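PDB 3PPE: vascular endothelial cadherin from Gallus gallus, which mediates calcium-dependent, homophilic adhesion between endothelial cells and takes part in coupling actin fibres to their junctions. Local coordinates for residues 181-184 / 188-191; 122-127 / 195-200; 153-156 / 160-163; 44-49 / 59-64. All blocks are in the same frame, centred on the assembly; numbering follows the deposited sequence. Where two conformers were deposited one is given.

Contact 1 of 4, residues 181-184 / 188-191. With CA (calcium ion), chain D.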
loop_
_atom_site.group_PDB
_atom_site.type_symbol
_atom_site.label_atom_id
_atom_site.label_comp_id
_atom_site.label_asym_id
_atom_site.label_seq_id
_atom_site.Cartn_x
_atom_site.Cartn_y
_atom_site.Cartn_z
ATOM N N LYS A 181 -6.871 37.568 -2.540
ATOM C CA LYS A 181 -6.025 36.422 -2.718
ATOM C C LYS A 181 -6.727 35.256 -2.018
ATOM O O LYS A 181 -7.328 35.415 -0.932
ATOM C CB LYS A 181 -4.652 36.679 -2.065
ATOM C CG LYS A 181 -3.600 35.559 -2.330
ATOM C CD LYS A 181 -2.186 35.957 -1.872
ATOM C CE LYS A 181 -1.101 35.143 -2.646
ATOM N NZ LYS A 181 0.271 35.300 -1.967
ATOM N N ALA A 182 -6.653 34.080 -2.634
ATOM C CA ALA A 182 -7.224 32.871 -2.051
ATOM C C ALA A 182 -6.142 31.842 -1.743
ATOM O O ALA A 182 -5.063 31.864 -2.335
ATOM C CB ALA A 182 -8.274 32.280 -2.978
ATOM N N LYS A 183 -6.438 30.940 -0.813
ATOM C CA LYS A 183 -5.416 30.080 -0.226
ATOM C C LYS A 183 -6.043 28.981 0.625
ATOM O O LYS A 183 -6.724 29.259 1.612
ATOM C CB LYS A 183 -4.440 30.905 0.614
ATOM C CG LYS A 183 -3.509 30.072 1.479
ATOM C CD LYS A 183 -2.405 30.927 2.083
ATOM C CE LYS A 183 -2.975 31.994 3.002
ATOM N NZ LYS A 183 -3.025 31.540 4.419
ATOM N N ASP A 184 -5.806 27.732 0.238
ATOM C CA ASP A 184 -6.420 26.593 0.909
ATOM C C ASP A 184 -5.847 26.403 2.309
ATOM O O ASP A 184 -4.779 26.927 2.630
ATOM C CB ASP A 184 -6.228 25.318 0.085
ATOM C CG ASP A 184 -4.814 24.777 0.169
ATOM O OD1 ASP A 184 -4.433 23.965 -0.701
ATOM O OD2 ASP A 184 -4.084 25.163 1.106
ATOM N N LEU A 188 -1.691 26.475 0.565
ATOM C CA LEU A 188 -1.305 26.430 -0.841
ATOM C C LEU A 188 -1.815 27.654 -1.592
ATOM O O LEU A 188 -3.021 27.839 -1.751
ATOM C CB LEU A 188 -1.831 25.152 -1.499
ATOM C CG LEU A 188 -0.834 24.377 -2.361
ATOM C CD1 LEU A 188 0.466 24.144 -1.609
ATOM C CD2 LEU A 188 -1.435 23.058 -2.823
ATOM N N THR A 189 -0.888 28.489 -2.050
ATOM C CA THR A 189 -1.195 29.495 -3.057
ATOM C C THR A 189 0.008 29.760 -3.956
ATOM O O THR A 189 0.986 29.012 -3.937
ATOM C CB THR A 189 -1.644 30.821 -2.416
ATOM O OG1 THR A 189 -2.075 31.729 -3.436
ATOM C CG2 THR A 189 -0.500 31.449 -1.636
ATOM N N GLY A 190 -0.070 30.828 -4.743
ATOM C CA GLY A 190 -1.246 31.094 -5.551
ATOM C C GLY A 190 -0.856 32.111 -6.606
ATOM O O GLY A 190 -0.492 33.243 -6.287
ATOM N N GLU A 191 -0.933 31.704 -7.869
ATOM C CA GLU A 191 -1.528 32.537 -8.908
ATOM C C GLU A 191 -1.883 31.568 -10.031
ATOM O O GLU A 191 -1.012 31.126 -10.781
ATOM C CB GLU A 191 -0.655 33.672 -9.447
ATOM C CG GLU A 191 -0.435 34.808 -8.463
ATOM C CD GLU A 191 0.675 34.513 -7.472
ATOM O OE1 GLU A 191 1.298 33.436 -7.578
ATOM O OE2 GLU A 191 0.925 35.360 -6.589
HETATM CA CA CA D . -5.776 22.511 -2.414
#
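Asp-184 OD2 accepts the backbone N-H of Leu-188. The distance from Leu-188 N to Asp-184 OD2 is 2.8 Å, and the N-H...O angle is 158°. The donor comes from above the carboxylate plane, 48° out of it. Weaker bonds from the amides of Leu-186 and Gly-187 reach the same oxygen, so one carboxylate oxygen gathers the tight turn. The other oxygen, Asp-184 OD1, binds the calcium ion at 2.6 Å. It also lies close to the side chain of Leu-188, with Asp-184 OD1 to Leu-188 CB at 3.0 Å. A chi1 of 75° sets the Asp-184 carboxylate between its own backbone N and carbonyl carbon, where it can serve metal and turn together.

The site is one of the calcium sites at the junction of the two cadherin domains. Asn-98, Asn-100, Asp-130, Asp-132 and His-139 complete it. Asp-184 supplies a ligand from the second domain, a beta sandwich.

The chain then doubles back. A weak bond of 3.4 Å joins Asp-184 N to Leu-188 O. Further along, the hydroxyl OG1 of Thr-189 donates to Ala-182 O at 3.2 Å, almost straight onto the end of the carbonyl. The extended chain of Lys-181 lies across Thr-189, with Lys-181 CE 3.6 Å from Thr-189 OG1. Thr-189 CG2 packs beside the same lysine, close to CE and NZ.

Contact 2 of 4, residues 122-127 / 195-200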
loop_
_atom_site.group_PDB
_atom_site.type_symbol
_atom_site.label_atom_id
_atom_site.label_comp_id
_atom_site.label_asym_id
_atom_site.label_seq_id
_atom_site.Cartn_x
_atom_site.Cartn_y
_atom_site.Cartn_z
ATOM N N SER A 122 -22.628 44.190 3.209
ATOM C CA SER A 122 -22.237 43.220 2.230
ATOM C C SER A 122 -22.211 43.881 0.837
ATOM O O SER A 122 -23.179 44.575 0.441
ATOM C CB SER A 122 -23.283 42.097 2.288
ATOM O OG SER A 122 -23.042 41.195 1.275
ATOM N N VAL A 123 -21.135 43.667 0.076
ATOM C CA VAL A 123 -20.986 44.346 -1.212
ATOM C C VAL A 123 -21.193 43.375 -2.402
ATOM O O VAL A 123 -22.026 43.589 -3.273
ATOM C CB VAL A 123 -19.578 45.011 -1.301
ATOM C CG1 VAL A 123 -19.349 45.654 -2.685
ATOM C CG2 VAL A 123 -19.350 45.989 -0.139
ATOM N N THR A 124 -20.421 42.286 -2.404
ATOM C CA THR A 124 -20.378 41.370 -3.506
ATOM C C THR A 124 -19.661 40.107 -3.017
ATOM O O THR A 124 -19.151 40.088 -1.888
ATOM C CB THR A 124 -19.664 42.017 -4.741
ATOM O OG1 THR A 124 -19.925 41.211 -5.872
ATOM C CG2 THR A 124 -18.159 42.139 -4.567
ATOM N N LYS A 125 -19.689 39.038 -3.809
ATOM C CA LYS A 125 -19.042 37.804 -3.398
ATOM C C LYS A 125 -17.998 37.452 -4.446
ATOM O O LYS A 125 -18.259 37.557 -5.642
ATOM C CB LYS A 125 -20.032 36.637 -3.273
ATOM C CG LYS A 125 -19.390 35.388 -2.594
ATOM C CD LYS A 125 -20.251 34.156 -2.698
ATOM C CE LYS A 125 -19.554 32.901 -2.119
ATOM N NZ LYS A 125 -18.227 32.548 -2.779
ATOM N N VAL A 126 -16.807 37.074 -4.005
ATOM C CA VAL A 126 -15.805 36.511 -4.920
ATOM C C VAL A 126 -15.728 34.997 -4.628
ATOM O O VAL A 126 -16.128 34.556 -3.537
ATOM C CB VAL A 126 -14.393 37.234 -4.837
ATOM C CG1 VAL A 126 -14.545 38.755 -5.110
ATOM C CG2 VAL A 126 -13.647 37.012 -3.479
ATOM N N THR A 127 -15.216 34.218 -5.570
ATOM C CA THR A 127 -15.149 32.757 -5.426
ATOM C C THR A 127 -13.892 32.254 -6.101
ATOM O O THR A 127 -13.641 32.593 -7.262
ATOM C CB THR A 127 -16.368 32.076 -6.127
ATOM O OG1 THR A 127 -17.569 32.643 -5.635
ATOM C CG2 THR A 127 -16.417 30.518 -5.885
ATOM N N ALA A 195 -7.193 38.003 -7.592
ATOM C CA ALA A 195 -8.066 38.680 -8.543
ATOM C C ALA A 195 -8.315 40.127 -8.128
ATOM O O ALA A 195 -7.913 40.550 -7.044
ATOM C CB ALA A 195 -9.382 37.931 -8.682
ATOM N N THR A 196 -8.981 40.880 -8.997
ATOM C CA THR A 196 -9.324 42.272 -8.703
ATOM C C THR A 196 -10.814 42.389 -8.550
ATOM O O THR A 196 -11.591 41.754 -9.292
ATOM C CB THR A 196 -8.869 43.197 -9.890
ATOM O OG1 THR A 196 -7.468 43.014 -10.113
ATOM C CG2 THR A 196 -9.096 44.678 -9.629
ATOM N N VAL A 197 -11.211 43.221 -7.593
ATOM C CA VAL A 197 -12.594 43.593 -7.404
ATOM C C VAL A 197 -12.701 45.097 -7.595
ATOM O O VAL A 197 -12.082 45.855 -6.868
ATOM C CB VAL A 197 -13.147 43.242 -6.014
ATOM C CG1 VAL A 197 -14.667 43.279 -6.041
ATOM C CG2 VAL A 197 -12.673 41.847 -5.574
ATOM N N ILE A 198 -13.496 45.489 -8.572
ATOM C CA ILE A 198 -13.831 46.893 -8.766
ATOM C C ILE A 198 -15.152 47.132 -8.061
ATOM O O ILE A 198 -16.173 46.514 -8.383
ATOM C CB ILE A 198 -13.910 47.239 -10.254
ATOM C CG1 ILE A 198 -12.526 47.036 -10.888
ATOM C CG2 ILE A 198 -14.348 48.706 -10.441
ATOM C CD1 ILE A 198 -12.623 46.809 -12.399
ATOM N N ILE A 199 -15.110 47.998 -7.057
ATOM C CA ILE A 199 -16.283 48.301 -6.254
ATOM C C ILE A 199 -16.632 49.783 -6.458
ATOM O O ILE A 199 -15.867 50.678 -6.074
ATOM C CB ILE A 199 -16.012 48.040 -4.786
ATOM C CG1 ILE A 199 -15.794 46.537 -4.560
ATOM C CG2 ILE A 199 -17.203 48.579 -3.907
ATOM C CD1 ILE A 199 -15.055 46.215 -3.320
ATOM N N ARG A 200 -17.772 50.030 -7.076
ATOM C CA ARG A 200 -18.236 51.394 -7.301
ATOM C C ARG A 200 -19.085 51.845 -6.123
ATOM O O ARG A 200 -19.919 51.092 -5.636
ATOM C CB ARG A 200 -19.086 51.445 -8.576
ATOM C CG ARG A 200 -18.289 51.315 -9.834
ATOM C CD ARG A 200 -19.170 51.033 -11.035
ATOM N NE ARG A 200 -20.560 51.452 -10.830
ATOM C CZ ARG A 200 -21.594 50.620 -10.727
ATOM N NH1 ARG A 200 -21.410 49.315 -10.826
ATOM N NH2 ARG A 200 -22.812 51.100 -10.526
#
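Val-197 presents its two methyls to two residues of 122-127. Val-197 CG2 meets Val-126 CG1 at 3.6 Å, where the side chains meet at a slant. Val-197 CG1 meets Thr-124 CG2 at 4.0 Å, and there the side chains run antiparallel alongside each other. Two residues further along the strand, Ile-199 CG2 touches Val-123 CG1 at 3.8 Å. The side chains are roughly perpendicular, and Ile-199 CG1 also lies near the same valine methyl. In Val-123, chi1 of 176° turns CG1 to the side opposite its backbone N, and this is the branch that reaches Ile-199.

No hydrogen bond links the segments. The nearest CA atoms, those of Val-123 and Ile-199, are 7.9 Å apart, consistent with two sheets packed face to face across the core of the cadherin beta sandwich. Strand 122-129 belongs to one sheet and strand 194-202 to the other.

Val-123 and Thr-124 are consecutive, yet both point at the opposite sheet. Both pair with Ile-161, and Val-123 has a psi of -55°. This is consistent with a classic beta bulge. Ile-161 also packs on Val-126 and Val-197, while Ile-178 lies beside Val-197 and Ile-199. On the outer side, Lys-125 points away from the core. Lys-125 NZ donates to Thr-127 OG1 at 2.9 Å and Val-126 O at 3.0 Å, and also to Ser-158 O, tying the strand to the neighbouring hairpin turn.

Contact 3 of 4, residues 153-156 / 160-163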
loop_
_atom_site.group_PDB
_atom_site.type_symbol
_atom_site.label_atom_id
_atom_site.label_comp_id
_atom_site.label_asym_id
_atom_site.label_seq_id
_atom_site.Cartn_x
_atom_site.Cartn_y
_atom_site.Cartn_z
ATOM N N PHE A 153 -12.431 47.666 2.835
ATOM C CA PHE A 153 -13.300 46.472 2.713
ATOM C C PHE A 153 -12.687 45.276 3.422
ATOM O O PHE A 153 -11.485 45.170 3.495
ATOM C CB PHE A 153 -13.555 46.102 1.220
ATOM C CG PHE A 153 -14.205 47.219 0.446
ATOM C CD1 PHE A 153 -13.417 48.190 -0.202
ATOM C CD2 PHE A 153 -15.582 47.371 0.452
ATOM C CE1 PHE A 153 -14.011 49.263 -0.874
ATOM C CE2 PHE A 153 -16.194 48.452 -0.242
ATOM C CZ PHE A 153 -15.398 49.397 -0.896
ATOM N N THR A 154 -13.526 44.397 3.941
ATOM C CA THR A 154 -13.067 43.135 4.504
ATOM C C THR A 154 -13.633 41.994 3.671
ATOM O O THR A 154 -14.553 42.180 2.881
ATOM C CB THR A 154 -13.472 42.948 6.001
ATOM O OG1 THR A 154 -14.892 42.842 6.134
ATOM C CG2 THR A 154 -12.905 44.107 6.899
ATOM N N VAL A 155 -13.078 40.802 3.830
ATOM C CA VAL A 155 -13.646 39.647 3.157
ATOM C C VAL A 155 -13.782 38.518 4.175
ATOM O O VAL A 155 -12.907 38.365 5.039
ATOM C CB VAL A 155 -12.764 39.207 1.959
ATOM C CG1 VAL A 155 -11.347 38.781 2.437
ATOM C CG2 VAL A 155 -13.414 38.031 1.214
ATOM N N ASP A 156 -14.871 37.746 4.113
ATOM C CA ASP A 156 -14.987 36.596 5.014
ATOM C C ASP A 156 -14.433 35.342 4.312
ATOM O O ASP A 156 -14.031 35.407 3.152
ATOM C CB ASP A 156 -16.397 36.402 5.600
ATOM C CG ASP A 156 -17.440 35.942 4.591
ATOM O OD1 ASP A 156 -17.140 35.399 3.499
ATOM O OD2 ASP A 156 -18.633 36.127 4.917
ATOM N N VAL A 160 -17.225 36.634 0.714
ATOM C CA VAL A 160 -18.098 37.812 0.776
ATOM C C VAL A 160 -17.309 39.054 1.226
ATOM O O VAL A 160 -16.588 39.021 2.229
ATOM C CB VAL A 160 -19.340 37.567 1.647
ATOM C CG1 VAL A 160 -20.303 38.824 1.683
ATOM C CG2 VAL A 160 -20.123 36.313 1.129
ATOM N N ILE A 161 -17.454 40.118 0.442
ATOM C CA ILE A 161 -16.786 41.403 0.700
ATOM C C ILE A 161 -17.777 42.355 1.364
ATOM O O ILE A 161 -18.930 42.455 0.948
ATOM C CB ILE A 161 -16.189 41.987 -0.612
ATOM C CG1 ILE A 161 -15.208 40.970 -1.224
ATOM C CG2 ILE A 161 -15.498 43.361 -0.391
ATOM C CD1 ILE A 161 -14.560 41.433 -2.495
ATOM N N PHE A 162 -17.310 43.036 2.411
ATOM C CA PHE A 162 -18.113 43.937 3.242
ATOM C C PHE A 162 -17.390 45.263 3.375
ATOM O O PHE A 162 -16.157 45.291 3.323
ATOM C CB PHE A 162 -18.259 43.365 4.655
ATOM C CG PHE A 162 -18.929 42.024 4.722
ATOM C CD1 PHE A 162 -18.177 40.838 4.652
ATOM C CD2 PHE A 162 -20.300 41.936 4.933
ATOM C CE1 PHE A 162 -18.823 39.588 4.718
ATOM C CE2 PHE A 162 -20.955 40.687 5.028
ATOM C CZ PHE A 162 -20.216 39.516 4.917
ATOM N N THR A 163 -18.146 46.353 3.605
ATOM C CA THR A 163 -17.532 47.650 3.918
ATOM C C THR A 163 -16.804 47.510 5.261
ATOM O O THR A 163 -17.329 46.893 6.192
ATOM C CB THR A 163 -18.588 48.815 4.000
ATOM O OG1 THR A 163 -19.532 48.498 5.017
ATOM C CG2 THR A 163 -19.335 49.010 2.633
HETATM O O HOH W 1 -16.442 44.716 7.527
#
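Thr-154 and Phe-162 form an antiparallel hydrogen-bonded pair. Thr-154 N donates to Phe-162 O at 2.8 Å, and Phe-162 N returns a bond to Thr-154 O at 2.9 Å. Asp-156 N adds a third rung to Val-160 O at 2.9 Å, with its donor in the carbonyl plane. CA-H...O contacts fill in between, such as Val-155 CA to Val-160 O.

The carboxylate of Asp-156 closes the turn. Asp-156 OD1 accepts from Val-160 N at 3.0 Å, met from above the carboxylate plane, and takes the N-H of Ser-158 as well. A chi1 of 70° folds the group back over the turn to meet them. Without the carboxylate, as in an alanine here, the amides of Ser-158 and Val-160 would probably lose this acceptor and the turn would move more freely.

The segments form the beta hairpin at one edge of a sheet in the second cadherin domain. Strand 160-163 goes on to pair with strand 122-129.

Side-chain packing is of two kinds. One is apolar, on the core side. Ile-161 has two conformers; in one, Ile-161 CG2 lies 3.7 Å from Phe-153 CB, so this contact is less certain. Tyr-176 meets the Phe-153 ring edge-to-face. The other kind sets a carboxylate against a ring edge. Asp-156 OD2 lies at the edge of the Phe-162 ring, 3.5 Å from Phe-162 CE1, with the carboxylate and ring planes 65° apart.

One water bridges the strands. It donates to Thr-163 O at 2.7 Å and lies 2.8 Å from Thr-154 OG1.

Contact 4 of 4, residues 44-49 / 59-64. With CA (calcium ion), chain C; CA (calcium ion), chain E.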
loop_
_atom_site.group_PDB
_atom_site.type_symbol
_atom_site.label_atom_id
_atom_site.label_comp_id
_atom_site.label_asym_id
_atom_site.label_seq_id
_atom_site.Cartn_x
_atom_site.Cartn_y
_atom_site.Cartn_z
ATOM N N THR A 44 -2.397 -1.983 -18.661
ATOM C CA THR A 44 -1.620 -0.855 -19.184
ATOM C C THR A 44 -1.018 -0.131 -17.973
ATOM O O THR A 44 0.153 -0.342 -17.625
ATOM C CB THR A 44 -2.443 0.102 -20.087
ATOM O OG1 THR A 44 -3.641 0.519 -19.423
ATOM C CG2 THR A 44 -2.825 -0.544 -21.437
ATOM N N ILE A 45 -1.823 0.646 -17.268
ATOM C CA ILE A 45 -1.328 1.280 -16.039
ATOM C C ILE A 45 -1.159 0.281 -14.907
ATOM O O ILE A 45 -0.154 0.302 -14.191
ATOM C CB ILE A 45 -2.275 2.427 -15.586
ATOM C CG1 ILE A 45 -2.299 3.498 -16.675
ATOM C CG2 ILE A 45 -1.888 2.978 -14.143
ATOM C CD1 ILE A 45 -3.307 4.695 -16.411
ATOM N N PHE A 46 -2.160 -0.580 -14.736
ATOM C CA PHE A 46 -2.200 -1.479 -13.602
ATOM C C PHE A 46 -1.887 -2.871 -14.098
ATOM O O PHE A 46 -2.531 -3.367 -15.014
ATOM C CB PHE A 46 -3.588 -1.430 -12.961
ATOM C CG PHE A 46 -3.933 -0.073 -12.448
ATOM C CD1 PHE A 46 -4.915 0.679 -13.062
ATOM C CD2 PHE A 46 -3.243 0.465 -11.362
ATOM C CE1 PHE A 46 -5.215 1.951 -12.594
ATOM C CE2 PHE A 46 -3.519 1.751 -10.904
ATOM C CZ PHE A 46 -4.510 2.494 -11.536
ATOM N N LYS A 47 -0.870 -3.483 -13.526
ATOM C CA LYS A 47 -0.521 -4.836 -13.934
ATOM C C LYS A 47 -0.343 -5.726 -12.720
ATOM O O LYS A 47 0.207 -5.300 -11.691
ATOM C CB LYS A 47 0.761 -4.857 -14.784
ATOM C CG LYS A 47 0.743 -3.931 -15.996
ATOM C CD LYS A 47 2.086 -3.968 -16.713
ATOM C CE LYS A 47 2.116 -2.954 -17.831
ATOM N NZ LYS A 47 3.255 -3.239 -18.742
ATOM N N VAL A 48 -0.775 -6.973 -12.872
ATOM C CA VAL A 48 -0.528 -8.006 -11.875
ATOM C C VAL A 48 0.935 -8.426 -11.891
ATOM O O VAL A 48 1.578 -8.487 -12.936
ATOM C CB VAL A 48 -1.437 -9.260 -12.106
ATOM C CG1 VAL A 48 -1.025 -10.406 -11.168
ATOM C CG2 VAL A 48 -2.892 -8.917 -11.876
ATOM N N GLN A 49 1.464 -8.721 -10.708
ATOM C CA GLN A 49 2.870 -9.075 -10.562
ATOM C C GLN A 49 3.054 -10.189 -9.537
ATOM O O GLN A 49 2.967 -9.957 -8.331
ATOM C CB GLN A 49 3.692 -7.849 -10.162
ATOM C CG GLN A 49 3.702 -6.741 -11.201
ATOM C CD GLN A 49 4.347 -7.167 -12.504
ATOM O OE1 GLN A 49 5.420 -7.772 -12.503
ATOM N NE2 GLN A 49 3.695 -6.855 -13.620
ATOM N N GLU A 59 2.430 3.976 -14.196
ATOM C CA GLU A 59 2.486 5.404 -14.446
ATOM C C GLU A 59 2.215 6.104 -13.145
ATOM O O GLU A 59 1.536 5.568 -12.261
ATOM C CB GLU A 59 1.391 5.860 -15.410
ATOM C CG GLU A 59 1.515 5.292 -16.779
ATOM C CD GLU A 59 0.470 5.825 -17.696
ATOM O OE1 GLU A 59 0.407 5.304 -18.817
ATOM O OE2 GLU A 59 -0.282 6.743 -17.307
ATOM N N ARG A 60 2.742 7.317 -13.042
ATOM C CA ARG A 60 2.334 8.248 -12.004
ATOM C C ARG A 60 0.905 8.690 -12.315
ATOM O O ARG A 60 0.543 8.894 -13.487
ATOM C CB ARG A 60 3.242 9.467 -11.982
ATOM C CG ARG A 60 4.616 9.175 -11.453
ATOM C CD ARG A 60 5.421 10.456 -11.403
ATOM N NE ARG A 60 4.691 11.471 -10.634
ATOM C CZ ARG A 60 4.069 12.533 -11.142
ATOM N NH1 ARG A 60 4.070 12.793 -12.453
ATOM N NH2 ARG A 60 3.453 13.357 -10.318
ATOM N N LEU A 61 0.107 8.819 -11.263
ATOM C CA LEU A 61 -1.305 9.105 -11.390
ATOM C C LEU A 61 -1.679 10.541 -10.912
ATOM O O LEU A 61 -1.105 11.066 -9.970
ATOM C CB LEU A 61 -2.100 8.065 -10.579
ATOM C CG LEU A 61 -1.852 6.592 -10.945
ATOM C CD1 LEU A 61 -2.480 5.668 -9.899
ATOM C CD2 LEU A 61 -2.354 6.306 -12.373
ATOM N N ASP A 62 -2.667 11.131 -11.553
ATOM C CA ASP A 62 -3.153 12.434 -11.147
ATOM C C ASP A 62 -4.611 12.268 -10.828
ATOM O O ASP A 62 -5.404 12.062 -11.730
ATOM C CB ASP A 62 -2.973 13.406 -12.314
ATOM C CG ASP A 62 -3.441 14.824 -11.993
ATOM O OD1 ASP A 62 -3.841 15.128 -10.841
ATOM O OD2 ASP A 62 -3.393 15.630 -12.926
ATOM N N ARG A 63 -4.974 12.340 -9.549
ATOM C CA ARG A 63 -6.396 12.250 -9.154
ATOM C C ARG A 63 -7.277 13.301 -9.860
ATOM O O ARG A 63 -8.456 13.056 -10.144
ATOM C CB ARG A 63 -6.546 12.361 -7.625
ATOM C CG ARG A 63 -7.903 11.931 -7.091
ATOM C CD ARG A 63 -8.208 12.686 -5.786
ATOM N NE ARG A 63 -8.378 14.136 -6.056
ATOM C CZ ARG A 63 -9.528 14.677 -6.473
ATOM N NH1 ARG A 63 -10.580 13.916 -6.662
ATOM N NH2 ARG A 63 -9.609 15.969 -6.758
ATOM N N GLU A 64 -6.702 14.446 -10.174
ATOM C CA GLU A 64 -7.474 15.507 -10.827
ATOM C C GLU A 64 -7.773 15.220 -12.308
ATOM O O GLU A 64 -8.634 15.859 -12.899
ATOM C CB GLU A 64 -6.789 16.872 -10.662
ATOM C CG GLU A 64 -6.980 17.486 -9.269
ATOM C CD GLU A 64 -6.192 16.818 -8.171
ATOM O OE1 GLU A 64 -4.947 16.659 -8.283
ATOM O OE2 GLU A 64 -6.808 16.462 -7.142
HETATM CA CA CA C . -2.852 16.007 -8.999
HETATM CA CA CA E . -4.859 16.573 -5.545
HETATM O O HOH W 2 -2.793 18.271 -9.965
#
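Leu-61, which Ile-45 and Phe-46 touch, is the first residue of the Leu-Asp-Arg-Glu calcium-binding motif of the first cadherin domain. Leu-61 carries the apolar part of the contact: Leu-61 CD2 meets Ile-45 CG2 at 3.8 Å and Leu-61 CD1 meets Phe-46 CZ at 4.1 Å. Ile-45 CG2 also rests over the centre of the Phe-46 ring, 3.6 Å above its plane. With chi1 of -62° in Ile-45, this methyl lies opposite the backbone N, between ring and leucine. The other branch of Ile-45 runs roughly perpendicular to Glu-59, with Ile-45 CG1 3.8 Å from Glu-59 CD. Shortening Ile-45 to an alanine is likely to open a gap between Leu-61 and the Phe-46 ring and leave the Glu-59 chain less confined.

Beyond Leu-61 the chemistry turns polar. Asp-62 OD1 binds one calcium at 2.3 Å and accepts from Glu-64 N at 3.0 Å, which makes an Asx turn. Glu-64 OE1 bridges this calcium and the next, while Glu-64 OE2 binds the second at 2.5 Å. Arg-63 NH2 forms a salt bridge to Glu-64 OE2 at 2.9 Å, on the anti lone pair of that oxygen. Glu-11, Glu-12, Asp-99 and a water complete the first site. Asp-132 carries the second across to the next domain.

Around the contact, Phe-46 packs on Ile-92 of strand 82-95 and on Ile-55 and Ala-57 of strand 54-57. Leu-61 touches Val-94 of strand 82-95 and, together with Ile-45, Tyr-69 of strand 68-77.

In the fold
Contacts 1, 2 and 3 lie in the second cadherin domain, and contact 4 lies in the first. Contact 2 is the buried one, with apolar methyls meeting between two sheets. Contact 3 is partly buried and relies on backbone bonding within one of those sheets. It touches contact 2 through strand pairing and through Phe-153 on Ile-199, their centres about 8 Å apart. Contact 1 reaches the other sheet, since strands 175-184 and 194-202 are neighbours there. Contacts 1 and 4 are partly buried and flank the calcium ions between the domains, their nearest atoms about 9 Å apart. Both bring carboxylates to metal, contact 1 from the second domain and contact 4 from a loop of the first.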